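Local structure of CRISPR-associated endonuclease/helicase Cas3 (Thermus thermophilus HB8, 3SK9) at residues Leu31-Ala35 / Tyr230-Leu235. The protein cleaves single-stranded DNA through its metal-dependent N-terminal HD nuclease domain, the part present here, and carries a C-terminal helicase domain for CRISPR defence. Numbering follows the deposited sequence.
Sequences LDTAA and YLKEAL
Tyr-230 reaches from the first turn of helix 230-246 to Asp-32, and its hydroxyl donates a hydrogen bond to the carboxylate, OH to OD1 2.8 Å. The anti placement of CG about chi1 carries the ring across the gap to this oxygen. Carboxylate and ring planes lie only 10° apart but at different levels, and the hydroxyl meets OD1 from above the carboxylate plane, 37° out of it. A tyrosine suits this buried place because its ring also offers apolar surface: CB of Leu-31 lies 3.8 Å from CE2 of Tyr-230, and its CD1 approaches CD2 of the same ring. An aspartate can serve two partners: OD2 forms a salt bridge with Arg-223, which would be expected to stabilise the buried negative charge.

Further along, small alanine side chains allow the backbones to come close. The methyls of Ala-35 and Ala-234 meet at 3.8 Å (CB to CB). Branched leucine tips, Leu-231 CD1 and Leu-235 CD2, also pack on the Ala-35 methyl; the latter lies 3.5 Å from Ala-35 O.

The segment axes cross at -52°, 9.0 Å apart. Asp-32 lies close to His-29, a metal ligand of the HD site on the same helix. Helix 196-213, which carries the ligand Asp-210, packs against Asp-32 and Thr-33, while helix 165-181 covers Leu-31, Ala-34 and Tyr-230.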
loop_
_atom_site.group_PDB
_atom_site.type_symbol
_atom_site.label_atom_id
_atom_site.label_comp_id
_atom_site.label_asym_id
_atom_site.label_seq_id
_atom_site.Cartn_x
_atom_site.Cartn_y
_atom_site.Cartn_z
ATOM N N LEU A 31 7.256 -2.194 1.279
ATOM C CA LEU A 31 7.357 -2.821 2.599
ATOM C C LEU A 31 7.388 -1.760 3.713
ATOM O O LEU A 31 6.823 -1.980 4.826
ATOM C CB LEU A 31 8.579 -3.718 2.677
ATOM C CG LEU A 31 8.540 -4.997 1.846
ATOM C CD1 LEU A 31 9.943 -5.656 1.832
ATOM C CD2 LEU A 31 7.480 -5.970 2.370
ATOM N N ASP A 32 8.007 -0.613 3.430
ATOM C CA ASP A 32 8.016 0.489 4.413
ATOM C C ASP A 32 6.575 0.962 4.682
ATOM O O ASP A 32 6.224 1.285 5.822
ATOM C CB ASP A 32 8.795 1.713 3.894
ATOM C CG ASP A 32 10.317 1.457 3.825
ATOM O OD1 ASP A 32 10.756 0.471 4.438
ATOM O OD2 ASP A 32 11.011 2.254 3.168
ATOM N N THR A 33 5.811 1.079 3.599
ATOM C CA THR A 33 4.408 1.545 3.679
ATOM C C THR A 33 3.603 0.553 4.505
ATOM O O THR A 33 2.808 0.914 5.363
ATOM C CB THR A 33 3.794 1.711 2.243
ATOM O OG1 THR A 33 4.561 2.701 1.536
ATOM C CG2 THR A 33 2.301 2.178 2.322
ATOM N N ALA A 34 3.762 -0.726 4.217
ATOM C CA ALA A 34 3.089 -1.769 5.028
ATOM C C ALA A 34 3.514 -1.722 6.496
ATOM O O ALA A 34 2.683 -1.942 7.385
ATOM C CB ALA A 34 3.393 -3.183 4.461
ATOM N N ALA A 35 4.784 -1.435 6.753
ATOM C CA ALA A 35 5.304 -1.400 8.120
ATOM C C ALA A 35 4.680 -0.212 8.880
ATOM O O ALA A 35 4.309 -0.349 10.049
ATOM C CB ALA A 35 6.872 -1.313 8.125
ATOM N N TYR A 230 14.831 -6.975 6.875
ATOM C CA TYR A 230 14.325 -5.677 6.386
ATOM C C TYR A 230 13.072 -5.242 7.136
ATOM O O TYR A 230 12.932 -4.082 7.552
ATOM C CB TYR A 230 13.970 -5.727 4.885
ATOM C CG TYR A 230 13.621 -4.352 4.326
ATOM C CD1 TYR A 230 14.606 -3.547 3.748
ATOM C CD2 TYR A 230 12.312 -3.866 4.373
ATOM C CE1 TYR A 230 14.312 -2.293 3.238
ATOM C CE2 TYR A 230 12.002 -2.599 3.881
ATOM C CZ TYR A 230 13.017 -1.827 3.283
ATOM O OH TYR A 230 12.742 -0.584 2.803
ATOM N N LEU A 231 12.114 -6.147 7.262
ATOM C CA LEU A 231 10.848 -5.741 7.856
ATOM C C LEU A 231 11.009 -5.342 9.341
ATOM O O LEU A 231 10.437 -4.376 9.757
ATOM C CB LEU A 231 9.769 -6.826 7.630
ATOM C CG LEU A 231 8.326 -6.480 8.030
ATOM C CD1 LEU A 231 7.767 -5.253 7.249
ATOM C CD2 LEU A 231 7.455 -7.686 7.802
ATOM N N LYS A 232 11.830 -6.040 10.121
ATOM C CA LYS A 232 12.056 -5.656 11.530
ATOM C C LYS A 232 12.626 -4.268 11.644
ATOM O O LYS A 232 12.212 -3.495 12.504
ATOM C CB LYS A 232 13.021 -6.624 12.253
ATOM C CG LYS A 232 12.463 -8.015 12.457
ATOM C CD LYS A 232 13.412 -8.864 13.305
ATOM C CE LYS A 232 13.361 -10.346 12.910
ATOM N NZ LYS A 232 13.926 -10.581 11.545
ATOM N N GLU A 233 13.559 -3.938 10.749
ATOM C CA GLU A 233 14.151 -2.612 10.724
ATOM C C GLU A 233 13.128 -1.569 10.248
ATOM O O GLU A 233 13.086 -0.476 10.795
ATOM C CB GLU A 233 15.402 -2.559 9.830
ATOM C CG GLU A 233 16.075 -1.203 9.784
ATOM C CD GLU A 233 16.529 -0.756 11.183
ATOM O OE1 GLU A 233 16.702 -1.631 12.075
ATOM O OE2 GLU A 233 16.708 0.465 11.391
ATOM N N ALA A 234 12.351 -1.872 9.208
ATOM C CA ALA A 234 11.273 -0.958 8.783
ATOM C C ALA A 234 10.221 -0.711 9.901
ATOM O O ALA A 234 9.715 0.389 10.044
ATOM C CB ALA A 234 10.596 -1.503 7.483
ATOM N N LEU A 235 9.884 -1.735 10.694
ATOM C CA LEU A 235 8.953 -1.546 11.829
ATOM C C LEU A 235 9.555 -0.605 12.909
ATOM O O LEU A 235 8.866 0.234 13.492
ATOM C CB LEU A 235 8.575 -2.908 12.413
ATOM C CG LEU A 235 7.522 -3.610 11.547
ATOM C CD1 LEU A 235 7.399 -5.109 11.876
ATOM C CD2 LEU A 235 6.131 -2.893 11.646
#